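Local coordinates for protein phosphate transporter (Thermotoga maritima MSB8, PDB 6L85) that probably imports inorganic phosphate across the cell membrane together with sodium ions, like the human SLC20 carriers, at residues V23-A28 against S345-V350; A53-S58 against V250-G255; G147-V152 against D327-T332. All coordinates share one frame; numbering follows the deposited sequence.

In the fold
All three contacts are buried between helices, but they differ in chemistry and in depth. Contact 1 is the polar one: an amide, hydroxyls, sodium and phosphate meet near the centre of the chain. Contact 2, almost as central, is apolar, with a glycine and a methionine–phenylalanine pair. Contact 3 lies farther out, about 14 Å from the centre of the chain to its own centre, and its helix 129-162 turns Leu-148 and Phe-151 to the surface. Helix 231-258 of contact 2 also touches the helices of the other two: Ser-251 OG probably bonds Ser-26 OG, and Val-250 packs on Asp-327. Val-350 of contact 1 in turn meets Thr-330 of contact 3.

Contact 1. Residues V23-A28 against S345-V350; sequences VANSMA and STTHVV. With NA (sodium ion), chain Q; PO4 (phosphate ion), chain P.
Asn-25 reaches from helix 2-32 to the start of helix 346-357, where Thr-346 and Thr-347 hold a phosphate ion in a helix N-terminal anion site. Its ND2 makes two bonds: one to Thr-346 OG1 at 2.8 Å, lying in the amide plane, and one to Thr-347 OG1 at 3.1 Å, tilted 17° from that plane. The other end of the amide is used as well, for OD1 accepts from a water at 2.6 Å that is itself a ligand of the sodium. CG lies anti to the carbonyl carbon (chi1 -58°), which carries the amide across to both threonines. Each hydroxyl in turn donates a hydrogen bond to the phosphate, Thr-346 OG1 to O3 and Thr-347 OG1 to O1, the latter at 2.5 Å. Thr-347 OG1 also binds the sodium at 2.4 Å, so one oxygen touches cation, anion and amide; Asn-21, Asp-22 and Val-104 complete the metal site. An alanine in place of Asn-25 is likely to leave both threonine hydroxyls without their amide donor and the sodium-bound water without its acceptor. The backbone N of Thr-346 and that of Thr-347 add bonds to the phosphate, as do Ser-105, Thr-106 and Thr-107 from outside. Farther from the anion, Val-350 CG2 packs against Asn-25 O and CB. Ser-345 is the N-cap: its OG gives a bond to phosphate O1 and receives a nearly straight one from His-348 N (172°), while OG lies over the centre of the His-348 ring, 3.3 Å above its plane.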
loop_
_atom_site.group_PDB
_atom_site.type_symbol
_atom_site.label_atom_id
_atom_site.label_comp_id
_atom_site.label_asym_id
_atom_site.label_seq_id
_atom_site.Cartn_x
_atom_site.Cartn_y
_atom_site.Cartn_z
ATOM N N VAL B 23 4.517 11.017 -17.065
ATOM C CA VAL B 23 3.514 11.312 -16.032
ATOM C C VAL B 23 2.183 11.751 -16.659
ATOM O O VAL B 23 1.102 11.374 -16.167
ATOM C CB VAL B 23 4.061 12.332 -15.005
ATOM C CG1 VAL B 23 4.422 13.662 -15.656
ATOM C CG2 VAL B 23 3.067 12.514 -13.843
ATOM N N ALA B 24 2.235 12.448 -17.801
ATOM C CA ALA B 24 1.013 12.811 -18.533
ATOM C C ALA B 24 0.100 11.612 -18.779
ATOM O O ALA B 24 -1.129 11.745 -18.675
ATOM C CB ALA B 24 1.359 13.473 -19.868
ATOM N N ASN B 25 0.682 10.431 -19.062
ATOM C CA ASN B 25 -0.127 9.259 -19.418
ATOM C C ASN B 25 -1.073 8.847 -18.292
ATOM O O ASN B 25 -2.088 8.180 -18.542
ATOM C CB ASN B 25 0.752 8.040 -19.759
ATOM C CG ASN B 25 1.730 8.280 -20.914
ATOM O OD1 ASN B 25 1.809 9.367 -21.500
ATOM N ND2 ASN B 25 2.501 7.241 -21.229
ATOM N N SER B 26 -0.718 9.139 -17.045
ATOM C CA SER B 26 -1.599 8.792 -15.940
ATOM C C SER B 26 -2.357 9.985 -15.382
ATOM O O SER B 26 -3.515 9.824 -14.990
ATOM C CB SER B 26 -0.811 8.127 -14.803
ATOM O OG SER B 26 0.130 9.010 -14.237
ATOM N N MET B 27 -1.754 11.178 -15.367
ATOM C CA MET B 27 -2.353 12.299 -14.648
ATOM C C MET B 27 -3.035 13.344 -15.532
ATOM O O MET B 27 -3.724 14.207 -14.983
ATOM C CB MET B 27 -1.298 13.002 -13.772
ATOM C CG MET B 27 -0.808 12.143 -12.591
ATOM S SD MET B 27 -2.131 11.703 -11.415
ATOM C CE MET B 27 -1.253 10.594 -10.326
ATOM N N ALA B 28 -2.885 13.306 -16.867
ATOM C CA ALA B 28 -3.477 14.357 -17.689
ATOM C C ALA B 28 -5.003 14.342 -17.622
ATOM O O ALA B 28 -5.621 15.399 -17.688
ATOM C CB ALA B 28 -3.008 14.233 -19.141
ATOM N N SER B 345 4.090 0.083 -24.691
ATOM C CA SER B 345 4.054 1.536 -24.632
ATOM C C SER B 345 2.770 1.983 -23.950
ATOM O O SER B 345 1.675 1.702 -24.443
ATOM C CB SER B 345 4.153 2.157 -26.019
ATOM O OG SER B 345 3.942 3.555 -25.914
ATOM N N THR B 346 2.903 2.692 -22.820
ATOM C CA THR B 346 1.723 3.199 -22.131
ATOM C C THR B 346 1.173 4.434 -22.833
ATOM O O THR B 346 -0.029 4.687 -22.770
ATOM C CB THR B 346 2.044 3.517 -20.656
ATOM O OG1 THR B 346 2.980 4.600 -20.587
ATOM C CG2 THR B 346 2.658 2.299 -19.967
ATOM N N THR B 347 2.044 5.216 -23.476
ATOM C CA THR B 347 1.605 6.331 -24.316
ATOM C C THR B 347 0.607 5.880 -25.389
ATOM O O THR B 347 -0.500 6.435 -25.510
ATOM C CB THR B 347 2.832 6.965 -24.964
ATOM O OG1 THR B 347 3.860 7.147 -23.973
ATOM C CG2 THR B 347 2.477 8.283 -25.609
ATOM N N HIS B 348 0.982 4.850 -26.169
ATOM C CA HIS B 348 0.119 4.376 -27.252
ATOM C C HIS B 348 -1.135 3.731 -26.713
ATOM O O HIS B 348 -2.202 3.841 -27.336
ATOM C CB HIS B 348 0.868 3.393 -28.153
ATOM C CG HIS B 348 2.123 3.965 -28.729
ATOM N ND1 HIS B 348 3.110 3.185 -29.284
ATOM C CD2 HIS B 348 2.571 5.242 -28.794
ATOM C CE1 HIS B 348 4.109 3.954 -29.676
ATOM N NE2 HIS B 348 3.810 5.207 -29.390
ATOM N N VAL B 349 -1.040 3.078 -25.551
ATOM C CA VAL B 349 -2.242 2.500 -24.952
ATOM C C VAL B 349 -3.196 3.600 -24.510
ATOM O O VAL B 349 -4.414 3.468 -24.654
ATOM C CB VAL B 349 -1.889 1.561 -23.787
ATOM C CG1 VAL B 349 -3.144 1.176 -23.016
ATOM C CG2 VAL B 349 -1.175 0.303 -24.321
ATOM N N VAL B 350 -2.672 4.704 -23.964
ATOM C CA VAL B 350 -3.571 5.776 -23.552
ATOM C C VAL B 350 -4.268 6.347 -24.776
ATOM O O VAL B 350 -5.482 6.582 -24.770
ATOM C CB VAL B 350 -2.821 6.881 -22.779
ATOM C CG1 VAL B 350 -3.794 7.972 -22.423
ATOM C CG2 VAL B 350 -2.258 6.368 -21.514
HETATM NA NA NA Q . 5.479 8.814 -23.341
HETATM P P PO4 P . 6.070 4.284 -22.826
HETATM O O1 PO4 P . 4.998 4.937 -23.698
HETATM O O2 PO4 P . 6.873 3.247 -23.582
HETATM O O3 PO4 P . 5.368 3.608 -21.652
HETATM O O4 PO4 P . 7.071 5.325 -22.349
HETATM O O HOH W 1 3.892 10.471 -22.708
#

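Contact 2. Residues A53-S58 against V250-G255; sequences AVMFGS and VSFSHG
Ala-53 and Gly-255 bring helix 38-56 and helix 231-258 together with their CA atoms only 4.3 Å apart. At this point the carbonyl of Gly-255 faces the other backbone, and Ala-53 CA makes a CH···O contact to Gly-255 O at 3.5 Å. Glycine is what allows such an approach: a CB on Gly-255 would fall about 3.0 Å from Ala-53 N, a clash. The segments share no conventional hydrogen bond, and the side chains add an apolar contact beside the close backbone approach. Phe-252, its CG anti to the backbone N (chi1 180°), brings the end of its ring up to helix 38-56 and offers an edge to Met-55. The sulfur SD lies in the ring plane, 3.8 Å from Phe-252 CE2, with the two side chains crossing at about a right angle. Met-55 CB sits near CZ of the same ring, and Phe-190 also packs on this methionine. On another side of helix 231-258, His-254 turns from the contact and bonds Glu-49 and Asp-22, the latter a sodium ligand. The arrangement is thus a close approach of two helices at a glycine, flanked by an edge-on Met-aromatic contact.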
loop_
_atom_site.group_PDB
_atom_site.type_symbol
_atom_site.label_atom_id
_atom_site.label_comp_id
_atom_site.label_asym_id
_atom_site.label_seq_id
_atom_site.Cartn_x
_atom_site.Cartn_y
_atom_site.Cartn_z
ATOM N N ALA B 53 6.677 0.179 -9.586
ATOM C CA ALA B 53 8.009 -0.301 -9.937
ATOM C C ALA B 53 8.505 -1.355 -8.951
ATOM O O ALA B 53 9.081 -2.373 -9.354
ATOM C CB ALA B 53 8.987 0.872 -9.982
ATOM N N VAL B 54 8.301 -1.121 -7.651
ATOM C CA VAL B 54 8.829 -2.037 -6.643
ATOM C C VAL B 54 7.940 -3.271 -6.486
ATOM O O VAL B 54 8.430 -4.377 -6.235
ATOM C CB VAL B 54 9.002 -1.286 -5.301
ATOM C CG1 VAL B 54 8.984 -2.266 -4.132
ATOM C CG2 VAL B 54 10.298 -0.472 -5.311
ATOM N N MET B 55 6.621 -3.115 -6.576
ATOM C CA MET B 55 5.762 -4.271 -6.355
ATOM C C MET B 55 5.662 -5.171 -7.585
ATOM O O MET B 55 5.397 -6.372 -7.443
ATOM C CB MET B 55 4.363 -3.807 -5.915
ATOM C CG MET B 55 4.315 -3.171 -4.493
ATOM S SD MET B 55 2.641 -2.700 -4.005
ATOM C CE MET B 55 1.766 -4.265 -4.070
ATOM N N PHE B 56 5.856 -4.629 -8.796
ATOM C CA PHE B 56 5.580 -5.417 -9.995
ATOM C C PHE B 56 6.570 -5.213 -11.131
ATOM O O PHE B 56 6.377 -5.815 -12.182
ATOM C CB PHE B 56 4.147 -5.122 -10.511
ATOM C CG PHE B 56 3.421 -6.337 -11.018
ATOM C CD1 PHE B 56 3.176 -7.421 -10.179
ATOM C CD2 PHE B 56 2.995 -6.411 -12.341
ATOM C CE1 PHE B 56 2.528 -8.573 -10.654
ATOM C CE2 PHE B 56 2.341 -7.565 -12.838
ATOM C CZ PHE B 56 2.108 -8.649 -11.988
ATOM N N GLY B 57 7.638 -4.425 -10.953
ATOM C CA GLY B 57 8.544 -4.066 -12.030
ATOM C C GLY B 57 9.565 -5.112 -12.456
ATOM O O GLY B 57 10.196 -4.934 -13.508
ATOM N N SER B 58 9.761 -6.196 -11.696
ATOM C CA SER B 58 10.842 -7.114 -12.058
ATOM C C SER B 58 10.499 -7.964 -13.287
ATOM O O SER B 58 11.402 -8.386 -14.020
ATOM C CB SER B 58 11.205 -8.020 -10.870
ATOM O OG SER B 58 10.106 -8.858 -10.528
ATOM N N VAL B 250 -3.381 4.087 -13.002
ATOM C CA VAL B 250 -2.511 4.147 -14.181
ATOM C C VAL B 250 -1.054 4.350 -13.773
ATOM O O VAL B 250 -0.159 3.713 -14.332
ATOM C CB VAL B 250 -2.960 5.228 -15.189
ATOM C CG1 VAL B 250 -2.069 5.181 -16.433
ATOM C CG2 VAL B 250 -4.384 5.015 -15.609
ATOM N N SER B 251 -0.796 5.245 -12.815
ATOM C CA SER B 251 0.564 5.514 -12.335
ATOM C C SER B 251 1.269 4.252 -11.851
ATOM O O SER B 251 2.451 4.023 -12.140
ATOM C CB SER B 251 0.512 6.512 -11.183
ATOM O OG SER B 251 0.689 7.822 -11.649
ATOM N N PHE B 252 0.563 3.472 -11.032
ATOM C CA PHE B 252 1.069 2.203 -10.535
ATOM C C PHE B 252 1.431 1.280 -11.691
ATOM O O PHE B 252 2.528 0.698 -11.725
ATOM C CB PHE B 252 -0.004 1.567 -9.641
ATOM C CG PHE B 252 0.383 0.232 -9.051
ATOM C CD1 PHE B 252 0.207 -0.945 -9.770
ATOM C CD2 PHE B 252 0.897 0.152 -7.763
ATOM C CE1 PHE B 252 0.554 -2.182 -9.227
ATOM C CE2 PHE B 252 1.245 -1.089 -7.204
ATOM C CZ PHE B 252 1.071 -2.248 -7.939
ATOM N N SER B 253 0.500 1.120 -12.641
ATOM C CA SER B 253 0.740 0.186 -13.735
ATOM C C SER B 253 1.859 0.690 -14.640
ATOM O O SER B 253 2.620 -0.100 -15.201
ATOM C CB SER B 253 -0.556 -0.037 -14.509
ATOM O OG SER B 253 -0.789 1.066 -15.345
ATOM N N HIS B 254 2.030 2.006 -14.704
ATOM C CA HIS B 254 3.121 2.571 -15.480
ATOM C C HIS B 254 4.470 2.249 -14.847
ATOM O O HIS B 254 5.412 1.849 -15.548
ATOM C CB HIS B 254 2.952 4.083 -15.626
ATOM C CG HIS B 254 4.100 4.707 -16.333
ATOM N ND1 HIS B 254 5.183 5.228 -15.666
ATOM C CD2 HIS B 254 4.380 4.813 -17.653
ATOM C CE1 HIS B 254 6.080 5.646 -16.543
ATOM N NE2 HIS B 254 5.622 5.390 -17.758
ATOM N N GLY B 255 4.597 2.462 -13.530
ATOM C CA GLY B 255 5.807 2.041 -12.835
ATOM C C GLY B 255 6.095 0.565 -13.033
ATOM O O GLY B 255 7.231 0.182 -13.311
#

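Contact 3. Residues G147-V152 against D327-T332; sequences GLISFV and DFSTAT. With NA (sodium ion), chain S.
Ser-329, on helix 320-339, packs against Ile-149 and Ser-150 of helix 129-162, a close helix–helix contact in which a small residue fits beside the neighbouring backbone. The segment 327-332 starts at Asp-327, on a different side of the helix, whose OD2 binds a sodium ion at 2.2 Å; Thr-29, Gln-243 and Ser-247 supply further ligands. Phe-328 follows, its ring meeting Phe-178 edge-to-face. Next, Ser-329 carries the contact itself. Its OG lies 3.5 Å from Ile-149 CG2, and its CB touches the same methyl group and Ser-150 N. Although OG comes within 3.2 Å of Ser-150 N, the angle is too poor for a hydrogen bond; with OG anti to the carbonyl carbon (chi1 -52°), the hydroxyl instead bonds Thr-325 O in its own helix. Ser-150 OG likewise has its partner elsewhere, at Ala-353 O, so the two serines meet through packing alone. Thr-330 points away from helix 129-162 and packs on Val-350 of helix 346-357, and Ala-331 packs on helix 231-258. At Thr-332 the side chain turns back to its own helix: OG1 gives a 2.7 Å bond to Phe-328 O from above the carbonyl plane, while Thr-332 N reaches that oxygen from the opposite face.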
loop_
_atom_site.group_PDB
_atom_site.type_symbol
_atom_site.label_atom_id
_atom_site.label_comp_id
_atom_site.label_asym_id
_atom_site.label_seq_id
_atom_site.Cartn_x
_atom_site.Cartn_y
_atom_site.Cartn_z
ATOM N N GLY B 147 -8.210 0.464 -26.615
ATOM C CA GLY B 147 -9.380 1.073 -27.230
ATOM C C GLY B 147 -10.621 0.218 -27.074
ATOM O O GLY B 147 -11.701 0.728 -26.754
ATOM N N LEU B 148 -10.480 -1.094 -27.250
ATOM C CA LEU B 148 -11.635 -1.980 -27.138
ATOM C C LEU B 148 -12.180 -2.013 -25.718
ATOM O O LEU B 148 -13.397 -1.938 -25.512
ATOM C CB LEU B 148 -11.273 -3.395 -27.597
ATOM C CG LEU B 148 -10.647 -3.460 -28.994
ATOM C CD1 LEU B 148 -10.209 -4.879 -29.358
ATOM C CD2 LEU B 148 -11.557 -2.841 -30.078
ATOM N N ILE B 149 -11.294 -2.159 -24.727
ATOM C CA ILE B 149 -11.728 -2.165 -23.332
ATOM C C ILE B 149 -12.410 -0.848 -22.999
ATOM O O ILE B 149 -13.455 -0.821 -22.354
ATOM C CB ILE B 149 -10.532 -2.438 -22.399
ATOM C CG1 ILE B 149 -9.918 -3.815 -22.669
ATOM C CG2 ILE B 149 -10.939 -2.332 -20.965
ATOM C CD1 ILE B 149 -8.683 -4.098 -21.796
ATOM N N SER B 150 -11.794 0.261 -23.401
ATOM C CA SER B 150 -12.383 1.589 -23.313
ATOM C C SER B 150 -13.828 1.607 -23.816
ATOM O O SER B 150 -14.760 2.018 -23.107
ATOM C CB SER B 150 -11.505 2.515 -24.163
ATOM O OG SER B 150 -11.534 3.844 -23.736
ATOM N N PHE B 151 -14.015 1.175 -25.067
ATOM C CA PHE B 151 -15.327 1.213 -25.706
ATOM C C PHE B 151 -16.338 0.384 -24.915
ATOM O O PHE B 151 -17.420 0.870 -24.541
ATOM C CB PHE B 151 -15.178 0.713 -27.149
ATOM C CG PHE B 151 -16.465 0.621 -27.919
ATOM C CD1 PHE B 151 -16.999 1.737 -28.544
ATOM C CD2 PHE B 151 -17.129 -0.588 -28.034
ATOM C CE1 PHE B 151 -18.185 1.651 -29.265
ATOM C CE2 PHE B 151 -18.312 -0.684 -28.755
ATOM C CZ PHE B 151 -18.843 0.439 -29.369
ATOM N N VAL B 152 -15.973 -0.857 -24.602
ATOM C CA VAL B 152 -16.893 -1.738 -23.887
ATOM C C VAL B 152 -17.213 -1.173 -22.512
ATOM O O VAL B 152 -18.363 -1.218 -22.058
ATOM C CB VAL B 152 -16.306 -3.159 -23.800
ATOM C CG1 VAL B 152 -17.229 -4.081 -23.004
ATOM C CG2 VAL B 152 -16.064 -3.701 -25.204
ATOM N N ASP B 327 -8.567 5.861 -18.076
ATOM C CA ASP B 327 -7.569 5.440 -17.102
ATOM C C ASP B 327 -7.738 3.981 -16.724
ATOM O O ASP B 327 -6.760 3.219 -16.704
ATOM C CB ASP B 327 -7.663 6.295 -15.847
ATOM C CG ASP B 327 -7.218 7.717 -16.069
ATOM O OD1 ASP B 327 -6.493 7.982 -17.054
ATOM O OD2 ASP B 327 -7.582 8.573 -15.230
ATOM N N PHE B 328 -8.964 3.578 -16.368
ATOM C CA PHE B 328 -9.174 2.187 -15.992
ATOM C C PHE B 328 -8.688 1.248 -17.089
ATOM O O PHE B 328 -7.953 0.283 -16.818
ATOM C CB PHE B 328 -10.648 1.919 -15.685
ATOM C CG PHE B 328 -10.895 0.528 -15.152
ATOM C CD1 PHE B 328 -11.015 -0.554 -16.015
ATOM C CD2 PHE B 328 -10.931 0.296 -13.781
ATOM C CE1 PHE B 328 -11.213 -1.847 -15.517
ATOM C CE2 PHE B 328 -11.137 -0.969 -13.280
ATOM C CZ PHE B 328 -11.272 -2.049 -14.148
ATOM N N SER B 329 -9.083 1.519 -18.343
ATOM C CA SER B 329 -8.730 0.614 -19.435
ATOM C C SER B 329 -7.233 0.613 -19.693
ATOM O O SER B 329 -6.651 -0.439 -19.986
ATOM C CB SER B 329 -9.482 1.005 -20.710
ATOM O OG SER B 329 -10.871 1.114 -20.432
ATOM N N THR B 330 -6.598 1.788 -19.619
ATOM C CA THR B 330 -5.158 1.868 -19.798
ATOM C C THR B 330 -4.430 1.045 -18.747
ATOM O O THR B 330 -3.552 0.230 -19.070
ATOM C CB THR B 330 -4.715 3.319 -19.707
ATOM O OG1 THR B 330 -5.329 4.043 -20.767
ATOM C CG2 THR B 330 -3.192 3.416 -19.809
ATOM N N ALA B 331 -4.795 1.246 -17.480
ATOM C CA ALA B 331 -4.092 0.596 -16.384
ATOM C C ALA B 331 -4.283 -0.906 -16.435
ATOM O O ALA B 331 -3.325 -1.661 -16.221
ATOM C CB ALA B 331 -4.572 1.156 -15.044
ATOM N N THR B 332 -5.506 -1.352 -16.723
ATOM C CA THR B 332 -5.762 -2.784 -16.877
ATOM C C THR B 332 -4.922 -3.387 -17.997
ATOM O O THR B 332 -4.265 -4.421 -17.807
ATOM C CB THR B 332 -7.245 -3.017 -17.156
ATOM O OG1 THR B 332 -8.013 -2.338 -16.155
ATOM C CG2 THR B 332 -7.562 -4.521 -17.151
HETATM NA NA NA S . -7.861 10.368 -13.970
#